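Side-chain contacts in putative N-acetylmuramoyl-L-alanine amidase,autolysin cwp6 (Peptoclostridium difficile, PDB 5J72), which probably cleaves the amide bond joining N-acetylmuramic acid to L-alanine in peptidoglycan, using a zinc-dependent amidase domain attached to cell-wall-anchoring CWB2 modules: residues A[298-303]-A[329-334]; A[251-256]-A[304-309]; A[475-480]-A[528-533]; A[603-606]-A[611-614]. All coordinates share one frame; numbering follows the deposited sequence. Where two conformers were deposited one is given.

Interaction 1 of 4, residues A[298-303]-A[329-334]; sequences GTYNWL and SKIAKN. With CA (calcium ion), chain D.
Ile-331 wedges both of its outer methyl groups against helix 297-306, a compact example of one branched side chain reading two positions of a helix. CD1 lies 3.6 Å from CB of Leu-303. On the other branch, CG2 meets the ring of Tyr-300, 3.6 Å from its OH and 4.0 Å from its CE1; it approaches that ring at a slant. The torsion chi1 of 58° puts CG1 of Ile-331 between the backbone N and the carbonyl carbon, and it is this branch that carries CD1 across to Leu-303. Tyr-300, three residues earlier and therefore nearly one turn away, has CG anti to its backbone N, which brings the CE1 and OH side of the ring up to the isoleucine.

A water adds a polar margin to the apolar core: it sits 2.7 Å from O of Leu-303 and equally close to O of Ile-331, though further acceptors compete for its two protons. Behind Ile-331 a calcium ion pins the turn, binding the carbonyl oxygens of Ser-329 and Ala-332 at 2.5 Å each. A water bound to the ion donates to O of Lys-333, and the two calcium-bound carbonyls bracket the segment that holds Ile-331.

The turn follows helix 322-329 and leads into strand 334-341, an outermost strand of a four-stranded parallel sheet. Leu-303 and Ala-332 both rest on Leu-308 of the adjacent strand 308-314, while Trp-302 turns to helix 241-253.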
loop_
_atom_site.group_PDB
_atom_site.type_symbol
_atom_site.label_atom_id
_atom_site.label_comp_id
_atom_site.label_asym_id
_atom_site.label_seq_id
_atom_site.Cartn_x
_atom_site.Cartn_y
_atom_site.Cartn_z
ATOM N N GLY A 298 24.999 14.849 -11.180
ATOM C CA GLY A 298 25.192 13.704 -12.057
ATOM C C GLY A 298 23.849 13.158 -12.519
ATOM O O GLY A 298 23.673 12.843 -13.702
ATOM N N THR A 299 22.907 13.043 -11.594
ATOM C CA THR A 299 21.544 12.562 -11.957
ATOM C C THR A 299 20.905 13.514 -12.938
ATOM O O THR A 299 20.397 13.114 -14.001
ATOM C CB THR A 299 20.751 12.460 -10.687
ATOM O OG1 THR A 299 21.473 11.565 -9.829
ATOM C CG2 THR A 299 19.339 11.913 -10.912
ATOM N N TYR A 300 20.963 14.820 -12.600
ATOM C CA TYR A 300 20.390 15.837 -13.490
ATOM C C TYR A 300 20.970 15.745 -14.888
ATOM O O TYR A 300 20.229 15.794 -15.875
ATOM C CB TYR A 300 20.603 17.250 -12.864
ATOM C CG TYR A 300 20.009 18.336 -13.741
ATOM C CD1 TYR A 300 18.649 18.618 -13.702
ATOM C CD2 TYR A 300 20.806 19.058 -14.629
ATOM C CE1 TYR A 300 18.087 19.604 -14.528
ATOM C CE2 TYR A 300 20.261 20.038 -15.465
ATOM C CZ TYR A 300 18.904 20.313 -15.406
ATOM O OH TYR A 300 18.381 21.309 -16.215
ATOM N N ASN A 301 22.319 15.578 -15.033
ATOM C CA ASN A 301 22.873 15.540 -16.400
ATOM C C ASN A 301 22.390 14.347 -17.173
ATOM O O ASN A 301 22.107 14.458 -18.361
ATOM C CB ASN A 301 24.465 15.556 -16.377
ATOM C CG ASN A 301 25.010 16.862 -15.797
ATOM O OD1 ASN A 301 24.383 17.910 -15.998
ATOM N ND2 ASN A 301 26.088 16.892 -14.995
ATOM N N TRP A 302 22.278 13.194 -16.529
ATOM C CA TRP A 302 21.800 11.996 -17.259
ATOM C C TRP A 302 20.300 12.152 -17.574
ATOM O O TRP A 302 19.896 11.913 -18.713
ATOM C CB TRP A 302 22.089 10.766 -16.359
ATOM C CG TRP A 302 21.745 9.462 -17.022
ATOM C CD1 TRP A 302 22.473 8.793 -17.952
ATOM C CD2 TRP A 302 20.539 8.703 -16.844
ATOM N NE1 TRP A 302 21.806 7.692 -18.380
ATOM C CE2 TRP A 302 20.615 7.597 -17.707
ATOM C CE3 TRP A 302 19.403 8.847 -16.012
ATOM C CZ2 TRP A 302 19.600 6.631 -17.779
ATOM C CZ3 TRP A 302 18.402 7.893 -16.084
ATOM C CH2 TRP A 302 18.507 6.797 -16.967
ATOM N N LEU A 303 19.479 12.562 -16.595
ATOM C CA LEU A 303 18.034 12.726 -16.847
ATOM C C LEU A 303 17.799 13.743 -17.965
ATOM O O LEU A 303 16.899 13.564 -18.780
ATOM C CB LEU A 303 17.353 13.251 -15.582
ATOM C CG LEU A 303 17.290 12.264 -14.393
ATOM C CD1 LEU A 303 16.664 13.036 -13.238
ATOM C CD2 LEU A 303 16.471 10.958 -14.765
ATOM N N SER A 329 10.559 19.734 -13.761
ATOM C CA SER A 329 9.549 20.137 -14.714
ATOM C C SER A 329 10.196 20.690 -15.981
ATOM O O SER A 329 9.630 20.549 -17.063
ATOM C CB SER A 329 8.676 21.254 -14.116
ATOM O OG SER A 329 7.591 21.516 -14.994
ATOM N N LYS A 330 11.343 21.363 -15.855
ATOM C CA LYS A 330 12.033 21.963 -17.029
ATOM C C LYS A 330 12.644 20.909 -17.957
ATOM O O LYS A 330 12.870 21.195 -19.148
ATOM C CB LYS A 330 13.120 22.904 -16.526
ATOM C CG LYS A 330 12.498 24.185 -16.017
ATOM C CD LYS A 330 13.510 25.170 -15.503
ATOM C CE LYS A 330 12.746 26.429 -15.171
ATOM N NZ LYS A 330 13.399 27.173 -14.084
ATOM N N ILE A 331 12.902 19.691 -17.443
ATOM C CA ILE A 331 13.503 18.666 -18.322
ATOM C C ILE A 331 12.559 17.465 -18.575
ATOM O O ILE A 331 12.963 16.549 -19.265
ATOM C CB ILE A 331 14.897 18.175 -17.810
ATOM C CG1 ILE A 331 14.788 17.579 -16.367
ATOM C CG2 ILE A 331 15.874 19.335 -17.861
ATOM C CD1 ILE A 331 15.933 16.564 -16.029
ATOM N N ALA A 332 11.321 17.464 -18.050
ATOM C CA ALA A 332 10.373 16.380 -18.328
ATOM C C ALA A 332 9.168 16.965 -19.116
ATOM O O ALA A 332 8.825 18.110 -18.860
ATOM C CB ALA A 332 9.874 15.790 -17.014
ATOM N N LYS A 333 8.532 16.242 -20.031
ATOM C CA LYS A 333 7.412 16.823 -20.739
ATOM C C LYS A 333 6.271 17.090 -19.778
ATOM O O LYS A 333 5.604 18.131 -19.901
ATOM C CB LYS A 333 6.942 15.925 -21.875
ATOM C CG LYS A 333 7.965 15.844 -22.998
ATOM C CD LYS A 333 7.383 15.090 -24.202
ATOM C CE LYS A 333 8.298 15.148 -25.414
ATOM N N ASN A 334 6.058 16.189 -18.796
ATOM C CA ASN A 334 4.949 16.324 -17.838
ATOM C C ASN A 334 5.507 16.073 -16.431
ATOM O O ASN A 334 5.533 14.946 -15.956
ATOM C CB ASN A 334 3.838 15.326 -18.285
ATOM C CG ASN A 334 2.771 14.945 -17.269
ATOM O OD1 ASN A 334 2.613 15.585 -16.225
ATOM N ND2 ASN A 334 1.944 13.904 -17.532
HETATM CA CA CA D . 9.095 20.485 -19.449
HETATM O O HOH W 1 14.768 14.657 -20.113
HETATM O O HOH W 2 6.930 20.568 -19.705
#

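Interaction 2 of 4, residues A[251-256]-A[304-309]; sequences EIDKYH and SSQGLE
OD1 of Asp-253 is gripped from two directions, by the backbone N of Val-258 and by NE2 of Gln-306. The bond across the contact is the looser one: NE2 of Gln-306 stands 3.3 Å from OD1 of Asp-253 and its N-H points only roughly at the oxygen, with an angle of 130°, so it counts as weak. The stronger partner of that amide nitrogen is the carbonyl oxygen of Val-258. One loop residue thus offers its N-H to the aspartate and its C=O to the glutamine, and draws the two side chains to the same place.

The flat groups come at each other from opposite directions and are turned nearly at right angles, their planes 82° apart. Asp-253 holds CG anti to its backbone N, which extends the carboxylate out from helix 241-253, while Gln-306 bends at chi2 (-61°) to bring its amide round. The second oxygens are linked through solvent: a water lies 2.7 Å from OD2 of Asp-253 and also 2.7 Å from OE1 of Gln-306, although other acceptors near it outnumber its protons.

Both side chains belong to the C-terminal parts of their helices, and Gly-307, with positive phi, leaves helix 297-306 directly after the glutamine. The loop holding Val-258 leads to strand 260-265, so three elements of the CWB2 module meet here.

As a small, solvent-bordered polar cluster with a weak direct bond, the arrangement implies that the main-chain groups of Val-258 anchor both side chains, while any negative charge on the aspartate is probably shared between N-H groups and water.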
loop_
_atom_site.group_PDB
_atom_site.type_symbol
_atom_site.label_atom_id
_atom_site.label_comp_id
_atom_site.label_asym_id
_atom_site.label_seq_id
_atom_site.Cartn_x
_atom_site.Cartn_y
_atom_site.Cartn_z
ATOM N N GLU A 251 21.085 1.086 -15.492
ATOM C CA GLU A 251 21.013 -0.350 -15.794
ATOM C C GLU A 251 19.655 -0.667 -16.459
ATOM O O GLU A 251 19.593 -1.381 -17.456
ATOM C CB GLU A 251 21.231 -1.156 -14.515
ATOM C CG GLU A 251 21.003 -2.657 -14.769
ATOM C CD GLU A 251 22.215 -3.414 -15.404
ATOM O OE1 GLU A 251 23.269 -2.782 -15.652
ATOM O OE2 GLU A 251 22.086 -4.662 -15.628
ATOM N N ILE A 252 18.540 -0.086 -15.922
ATOM C CA ILE A 252 17.257 -0.345 -16.560
ATOM C C ILE A 252 17.288 0.149 -18.030
ATOM O O ILE A 252 16.755 -0.507 -18.929
ATOM C CB ILE A 252 16.120 0.384 -15.740
ATOM C CG1 ILE A 252 15.965 -0.292 -14.342
ATOM C CG2 ILE A 252 14.785 0.325 -16.527
ATOM C CD1 ILE A 252 15.121 0.558 -13.298
ATOM N N ASP A 253 17.921 1.300 -18.255
ATOM C CA ASP A 253 17.987 1.880 -19.603
ATOM C C ASP A 253 18.730 0.954 -20.632
ATOM O O ASP A 253 18.565 1.136 -21.841
ATOM C CB ASP A 253 18.692 3.241 -19.517
ATOM C CG ASP A 253 18.612 4.000 -20.785
ATOM O OD1 ASP A 253 17.488 4.314 -21.214
ATOM O OD2 ASP A 253 19.652 4.255 -21.365
ATOM N N LYS A 254 19.502 -0.022 -20.153
ATOM C CA LYS A 254 20.152 -0.984 -21.071
ATOM C C LYS A 254 19.130 -1.968 -21.575
ATOM O O LYS A 254 19.367 -2.625 -22.602
ATOM C CB LYS A 254 21.217 -1.781 -20.333
ATOM C CG LYS A 254 22.483 -1.008 -19.976
ATOM C CD LYS A 254 23.262 -1.930 -19.055
ATOM C CE LYS A 254 24.757 -1.643 -18.950
ATOM N NZ LYS A 254 25.538 -2.934 -18.630
ATOM N N TYR A 255 17.974 -2.113 -20.867
ATOM C CA TYR A 255 16.913 -3.054 -21.298
ATOM C C TYR A 255 15.827 -2.391 -22.107
ATOM O O TYR A 255 15.350 -2.965 -23.085
ATOM C CB TYR A 255 16.249 -3.676 -20.056
ATOM C CG TYR A 255 17.146 -4.712 -19.433
ATOM C CD1 TYR A 255 18.295 -4.343 -18.727
ATOM C CD2 TYR A 255 16.894 -6.070 -19.612
ATOM C CE1 TYR A 255 19.191 -5.312 -18.243
ATOM C CE2 TYR A 255 17.772 -7.037 -19.125
ATOM C CZ TYR A 255 18.920 -6.658 -18.456
ATOM O OH TYR A 255 19.737 -7.678 -18.027
ATOM N N HIS A 256 15.381 -1.186 -21.679
ATOM C CA HIS A 256 14.352 -0.467 -22.439
ATOM C C HIS A 256 14.491 0.995 -22.044
ATOM O O HIS A 256 15.119 1.305 -21.032
ATOM C CB HIS A 256 12.931 -0.988 -22.158
ATOM C CG HIS A 256 12.617 -1.048 -20.700
ATOM N ND1 HIS A 256 12.673 -2.230 -19.989
ATOM C CD2 HIS A 256 12.260 -0.081 -19.819
ATOM C CE1 HIS A 256 12.380 -1.966 -18.726
ATOM N NE2 HIS A 256 12.125 -0.679 -18.589
ATOM N N SER A 304 18.633 14.827 -18.007
ATOM C CA SER A 304 18.439 15.838 -19.055
ATOM C C SER A 304 18.589 15.221 -20.404
ATOM O O SER A 304 17.889 15.622 -21.323
ATOM C CB SER A 304 19.442 16.989 -18.914
ATOM O OG SER A 304 19.296 17.598 -17.649
ATOM N N SER A 305 19.479 14.219 -20.555
ATOM C CA SER A 305 19.638 13.612 -21.869
ATOM C C SER A 305 18.688 12.422 -22.137
ATOM O O SER A 305 18.752 11.836 -23.226
ATOM C CB SER A 305 21.088 13.153 -22.044
ATOM O OG SER A 305 21.952 14.118 -21.473
ATOM N N GLN A 306 17.823 12.071 -21.190
ATOM C CA GLN A 306 16.895 10.958 -21.418
ATOM C C GLN A 306 15.633 11.336 -22.141
ATOM O O GLN A 306 14.937 10.441 -22.606
ATOM C CB GLN A 306 16.479 10.327 -20.082
ATOM C CG GLN A 306 17.556 9.462 -19.522
ATOM C CD GLN A 306 17.837 8.345 -20.512
ATOM O OE1 GLN A 306 18.943 8.224 -20.993
ATOM N NE2 GLN A 306 16.822 7.513 -20.879
ATOM N N GLY A 307 15.308 12.633 -22.257
ATOM C CA GLY A 307 14.044 12.999 -22.884
ATOM C C GLY A 307 12.857 12.434 -22.097
ATOM O O GLY A 307 11.987 11.765 -22.656
ATOM N N LEU A 308 12.829 12.687 -20.796
ATOM C CA LEU A 308 11.735 12.187 -19.948
ATOM C C LEU A 308 10.354 12.641 -20.398
ATOM O O LEU A 308 10.148 13.827 -20.759
ATOM C CB LEU A 308 11.915 12.700 -18.547
ATOM C CG LEU A 308 13.165 12.240 -17.882
ATOM C CD1 LEU A 308 13.312 12.964 -16.545
ATOM C CD2 LEU A 308 13.074 10.697 -17.702
ATOM N N GLU A 309 9.412 11.721 -20.375
ATOM C CA GLU A 309 8.052 12.056 -20.690
ATOM C C GLU A 309 7.317 12.468 -19.428
ATOM O O GLU A 309 6.482 13.366 -19.497
ATOM C CB GLU A 309 7.399 10.849 -21.318
ATOM C CG GLU A 309 8.096 10.578 -22.649
ATOM C CD GLU A 309 7.483 9.448 -23.451
ATOM O OE1 GLU A 309 6.496 8.823 -22.978
ATOM O OE2 GLU A 309 8.008 9.176 -24.571
HETATM O O HOH W 3 20.280 6.574 -22.664
#

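Interaction 3 of 4, residues A[475-480]-A[528-533]; sequences AQEKKY and SIHYNA. With ZN (zinc ion), chain I.
This is a buried metal-site contact, in which Glu-477 at the first turn of helix 477-494 and His-530 on strand 525-532 hold a zinc ion between them, while two tyrosines pack alongside. OE1 of Glu-477 and ND1 of His-530 each bind zinc at 2.2 Å. The glutamate ligates through one oxygen, since OE2 stays 3.1 Å from the metal. Its chain is fully extended, with CG anti to the backbone N (chi1 -179°), and that reach carries the carboxylate from the helix across to the strand.

The ligand oxygen is held twice over. Besides zinc, OE1 of Glu-477 accepts the backbone N of Tyr-531 at 3.0 Å in a nearly straight bond of 165°, the N-H coming from above the carboxylate plane. OE2 takes a hydrogen bond from a zinc-bound water at 2.7 Å and another from the N of Ala-467, which together fix the rotation of the group.

His-460 supplies the third protein ligand, completing the His-Glu-His zinc site of the Amidase_3 fold, and three waters fill the rest of the coordination shell. His-460 lies just beyond strand 453-458, the neighbour of 525-532 in the mixed sheet, and helix 477-494 packs against strand 525-532, where Ile-529 touches Thr-484, Ala-485 and Thr-488.

Away from the metal, CB of Tyr-480 sits over one face of the Tyr-531 ring, 4.0 Å from its centroid, in a CH-pi contact. The Tyr-480 ring then turns its edge to that face in a T-shaped pair, centroids 5.7 Å apart and planes at 67°. Thr-484, one turn further along the helix, hydrogen-bonds OH of Tyr-531 through OG1.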
loop_
_atom_site.group_PDB
_atom_site.type_symbol
_atom_site.label_atom_id
_atom_site.label_comp_id
_atom_site.label_asym_id
_atom_site.label_seq_id
_atom_site.Cartn_x
_atom_site.Cartn_y
_atom_site.Cartn_z
ATOM N N ALA A 475 -9.782 27.341 2.759
ATOM C CA ALA A 475 -10.046 26.322 3.736
ATOM C C ALA A 475 -11.514 26.081 3.843
ATOM O O ALA A 475 -12.341 27.028 3.825
ATOM C CB ALA A 475 -9.494 26.788 5.113
ATOM N N GLN A 476 -11.857 24.788 3.955
ATOM C CA GLN A 476 -13.230 24.361 4.124
ATOM C C GLN A 476 -13.287 23.517 5.366
ATOM O O GLN A 476 -12.515 22.553 5.476
ATOM C CB GLN A 476 -13.675 23.515 2.930
ATOM C CG GLN A 476 -13.956 24.375 1.683
ATOM C CD GLN A 476 -14.461 23.486 0.587
ATOM O OE1 GLN A 476 -13.689 22.746 -0.035
ATOM N NE2 GLN A 476 -15.763 23.493 0.337
ATOM N N GLU A 477 -14.203 23.829 6.289
ATOM C CA GLU A 477 -14.333 23.049 7.519
ATOM C C GLU A 477 -14.463 21.511 7.233
ATOM O O GLU A 477 -13.834 20.699 7.945
ATOM C CB GLU A 477 -15.563 23.542 8.294
ATOM C CG GLU A 477 -15.790 22.793 9.619
ATOM C CD GLU A 477 -17.015 23.312 10.381
ATOM O OE1 GLU A 477 -17.295 22.791 11.467
ATOM O OE2 GLU A 477 -17.709 24.224 9.886
ATOM N N LYS A 478 -15.284 21.106 6.241
ATOM C CA LYS A 478 -15.494 19.670 5.971
ATOM C C LYS A 478 -14.190 18.924 5.632
ATOM O O LYS A 478 -14.073 17.715 5.903
ATOM C CB LYS A 478 -16.540 19.464 4.844
ATOM C CG LYS A 478 -16.018 19.791 3.420
ATOM C CD LYS A 478 -17.004 19.177 2.362
ATOM C CE LYS A 478 -16.827 19.748 0.968
ATOM N NZ LYS A 478 -17.553 18.868 -0.028
ATOM N N LYS A 479 -13.205 19.598 5.079
ATOM C CA LYS A 479 -11.985 18.842 4.791
ATOM C C LYS A 479 -11.017 18.850 6.014
ATOM O O LYS A 479 -10.271 17.891 6.229
ATOM C CB LYS A 479 -11.229 19.479 3.664
ATOM C CG LYS A 479 -12.077 19.544 2.402
ATOM C CD LYS A 479 -11.385 20.352 1.364
ATOM C CE LYS A 479 -12.133 20.242 0.055
ATOM N NZ LYS A 479 -11.482 21.080 -0.972
ATOM N N TYR A 480 -11.021 19.951 6.777
ATOM C CA TYR A 480 -10.127 19.991 7.919
ATOM C C TYR A 480 -10.707 19.060 8.960
ATOM O O TYR A 480 -9.922 18.441 9.706
ATOM C CB TYR A 480 -10.076 21.413 8.489
ATOM C CG TYR A 480 -8.944 22.199 7.895
ATOM C CD1 TYR A 480 -7.777 22.430 8.620
ATOM C CD2 TYR A 480 -9.042 22.738 6.614
ATOM C CE1 TYR A 480 -6.740 23.175 8.093
ATOM C CE2 TYR A 480 -8.001 23.492 6.074
ATOM C CZ TYR A 480 -6.853 23.710 6.820
ATOM O OH TYR A 480 -5.814 24.469 6.329
ATOM N N SER A 528 -17.692 14.710 18.113
ATOM C CA SER A 528 -17.893 15.396 16.853
ATOM C C SER A 528 -16.786 16.405 16.718
ATOM O O SER A 528 -16.444 17.083 17.696
ATOM C CB SER A 528 -19.299 16.018 16.835
ATOM O OG SER A 528 -19.556 16.700 15.618
ATOM N N ILE A 529 -16.174 16.541 15.529
ATOM C CA ILE A 529 -15.049 17.422 15.350
ATOM C C ILE A 529 -15.434 18.466 14.343
ATOM O O ILE A 529 -15.813 18.133 13.213
ATOM C CB ILE A 529 -13.795 16.593 14.865
ATOM C CG1 ILE A 529 -13.339 15.660 16.032
ATOM C CG2 ILE A 529 -12.607 17.516 14.511
ATOM C CD1 ILE A 529 -12.221 14.689 15.633
ATOM N N HIS A 530 -15.317 19.720 14.742
ATOM C CA HIS A 530 -15.713 20.869 13.936
ATOM C C HIS A 530 -14.676 21.998 14.002
ATOM O O HIS A 530 -13.742 21.931 14.804
ATOM C CB HIS A 530 -17.059 21.400 14.475
ATOM C CG HIS A 530 -18.230 20.541 14.087
ATOM N ND1 HIS A 530 -19.157 20.939 13.114
ATOM C CD2 HIS A 530 -18.602 19.304 14.529
ATOM C CE1 HIS A 530 -20.020 19.934 13.007
ATOM N NE2 HIS A 530 -19.745 18.921 13.827
ATOM N N TYR A 531 -14.815 23.022 13.130
ATOM C CA TYR A 531 -13.946 24.205 13.161
ATOM C C TYR A 531 -14.877 25.432 13.305
ATOM O O TYR A 531 -15.959 25.434 12.708
ATOM C CB TYR A 531 -13.081 24.289 11.904
ATOM C CG TYR A 531 -11.853 23.420 12.050
ATOM C CD1 TYR A 531 -10.629 23.964 12.425
ATOM C CD2 TYR A 531 -11.929 22.038 11.876
ATOM C CE1 TYR A 531 -9.517 23.157 12.643
ATOM C CE2 TYR A 531 -10.817 21.223 12.090
ATOM C CZ TYR A 531 -9.617 21.784 12.479
ATOM O OH TYR A 531 -8.520 20.977 12.699
ATOM N N ASN A 532 -14.501 26.427 14.136
ATOM C CA ASN A 532 -15.337 27.614 14.409
ATOM C C ASN A 532 -15.143 28.691 13.379
ATOM O O ASN A 532 -14.261 28.593 12.521
ATOM C CB ASN A 532 -14.988 28.242 15.757
ATOM C CG ASN A 532 -16.121 28.172 16.705
ATOM O OD1 ASN A 532 -17.261 28.392 16.297
ATOM N ND2 ASN A 532 -15.920 27.823 17.978
ATOM N N ALA A 533 -15.979 29.740 13.485
ATOM C CA ALA A 533 -15.935 30.917 12.585
ATOM C C ALA A 533 -16.760 32.039 13.236
ATOM O O ALA A 533 -17.574 31.771 14.097
ATOM C CB ALA A 533 -16.548 30.582 11.203
HETATM ZN ZN ZN I . -19.378 22.927 12.202
HETATM O O HOH W 4 -19.952 24.977 11.214
HETATM O O HOH W 5 -18.729 24.399 13.641
HETATM O O HOH W 6 -21.357 23.086 13.043
#

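Interaction 4 of 4, residues A[603-606]-A[611-614]; sequences ECAF and SDMD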
loop_
_atom_site.group_PDB
_atom_site.type_symbol
_atom_site.label_atom_id
_atom_site.label_comp_id
_atom_site.label_asym_id
_atom_site.label_seq_id
_atom_site.Cartn_x
_atom_site.Cartn_y
_atom_site.Cartn_z
ATOM N N GLU A 603 -14.655 22.261 18.903
ATOM C CA GLU A 603 -14.432 23.294 17.891
ATOM C C GLU A 603 -12.947 23.516 17.992
ATOM O O GLU A 603 -12.498 24.342 18.825
ATOM C CB GLU A 603 -15.185 24.581 18.232
ATOM C CG GLU A 603 -16.681 24.327 18.190
ATOM C CD GLU A 603 -17.234 24.492 16.767
ATOM O OE1 GLU A 603 -16.447 24.664 15.830
ATOM O OE2 GLU A 603 -18.458 24.446 16.607
ATOM N N CYS A 604 -12.150 22.773 17.181
ATOM C CA CYS A 604 -10.683 22.784 17.256
ATOM C C CYS A 604 -10.015 24.130 17.271
ATOM O O CYS A 604 -9.050 24.344 17.999
ATOM C CB CYS A 604 -10.109 21.968 16.096
ATOM S SG CYS A 604 -10.777 20.287 16.025
ATOM N N ALA A 605 -10.495 25.019 16.390
ATOM C CA ALA A 605 -9.898 26.327 16.193
ATOM C C ALA A 605 -10.849 27.117 15.278
ATOM O O ALA A 605 -11.811 26.537 14.747
ATOM C CB ALA A 605 -8.561 26.156 15.492
ATOM N N PHE A 606 -10.601 28.438 15.121
ATOM C CA PHE A 606 -11.415 29.281 14.240
ATOM C C PHE A 606 -10.761 29.181 12.925
ATOM O O PHE A 606 -9.619 29.604 12.782
ATOM C CB PHE A 606 -11.463 30.758 14.722
ATOM C CG PHE A 606 -12.536 30.952 15.769
ATOM C CD1 PHE A 606 -12.419 30.370 17.022
ATOM C CD2 PHE A 606 -13.699 31.644 15.471
ATOM C CE1 PHE A 606 -13.439 30.473 17.953
ATOM C CE2 PHE A 606 -14.720 31.741 16.410
ATOM C CZ PHE A 606 -14.582 31.152 17.644
ATOM N N SER A 611 -4.153 33.657 13.237
ATOM C CA SER A 611 -3.248 33.142 14.269
ATOM C C SER A 611 -3.495 31.593 14.528
ATOM O O SER A 611 -2.537 30.826 14.606
ATOM C CB SER A 611 -3.433 33.944 15.549
ATOM O OG SER A 611 -2.634 33.407 16.594
ATOM N N ASP A 612 -4.781 31.169 14.632
ATOM C CA ASP A 612 -5.172 29.763 14.833
ATOM C C ASP A 612 -4.745 28.931 13.641
ATOM O O ASP A 612 -4.079 27.916 13.808
ATOM C CB ASP A 612 -6.706 29.648 15.000
ATOM C CG ASP A 612 -7.239 30.061 16.351
ATOM O OD1 ASP A 612 -8.468 29.951 16.565
ATOM O OD2 ASP A 612 -6.432 30.485 17.205
ATOM N N MET A 613 -5.120 29.368 12.408
ATOM C CA MET A 613 -4.812 28.625 11.174
ATOM C C MET A 613 -3.328 28.536 10.867
ATOM O O MET A 613 -2.890 27.583 10.212
ATOM C CB MET A 613 -5.557 29.259 9.988
ATOM C CG MET A 613 -7.033 29.063 10.126
ATOM S SD MET A 613 -7.389 27.272 9.893
ATOM C CE MET A 613 -7.810 26.861 11.452
ATOM N N ASP A 614 -2.530 29.531 11.333
ATOM C CA ASP A 614 -1.074 29.462 11.131
ATOM C C ASP A 614 -0.498 28.197 11.899
ATOM O O ASP A 614 0.537 27.641 11.518
ATOM C CB ASP A 614 -0.405 30.758 11.682
ATOM C CG ASP A 614 -0.477 31.934 10.712
ATOM O OD1 ASP A 614 -0.881 31.719 9.535
ATOM O OD2 ASP A 614 -0.134 33.067 11.123
#
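With CG of Asp-612 turned away from its own carbonyl carbon (chi1 -77°), the carboxylate reaches the backbone of Phe-606, and bends at chi2 and chi3 curl Met-613 so that its methyl end returns to the same residue. OD1 of Asp-612 accepts the N-H of Phe-606 at 3.0 Å, and the bond is almost straight at 171°. It uses the anti lone pair, the one facing away from OD2. The same oxygen also takes the N-H of Gly-540, so two main-chain donors from separate parts of the chain converge on it.

Phe-606 and Asp-612 run side by side, and OD1 of Asp-612 lies near the plane of the phenylalanine ring, at its edge, 4.0 Å from CD1. The aspartate thus bridges from helix to strand end across a tight connection: strand 599-606 of the amidase sheet ends here, and after three intervening residues the short helix 610-614 begins. Asn-609 OD1 in that connection accepts the N of Asp-612.

On the next helix position, CE of Met-613 comes 3.5 Å from O of Phe-606 and 4.2 Å from CB of Ala-605, so the methyl meets both a main-chain carbonyl and the alanine methyl at the corner. The backbone of Ala-605 pairs with that of Asn-532 on the neighbouring strand.

In the fold
The four contacts fall into two pairs, one in the cell-wall-binding part and one in the amidase part. Interactions 1 and 2 have centres 11 Å apart, share helix 297-306 and alternate along the chain; Lys-333 and Asn-334 probably hydrogen-bond to Leu-308 and Glu-309, tying them through adjacent strands of one parallel sheet. Interactions 3 and 4 follow later in the sequence, in series, with centres 10 Å apart. They lie on neighbouring strands 525-532 and 599-606, so the strand bearing a zinc ligand is flanked by the one whose end is bonded in interaction 4. About 40 to 48 Å separates the centres of the pairs, consistent with anchoring and catalysis residing in distinct domains.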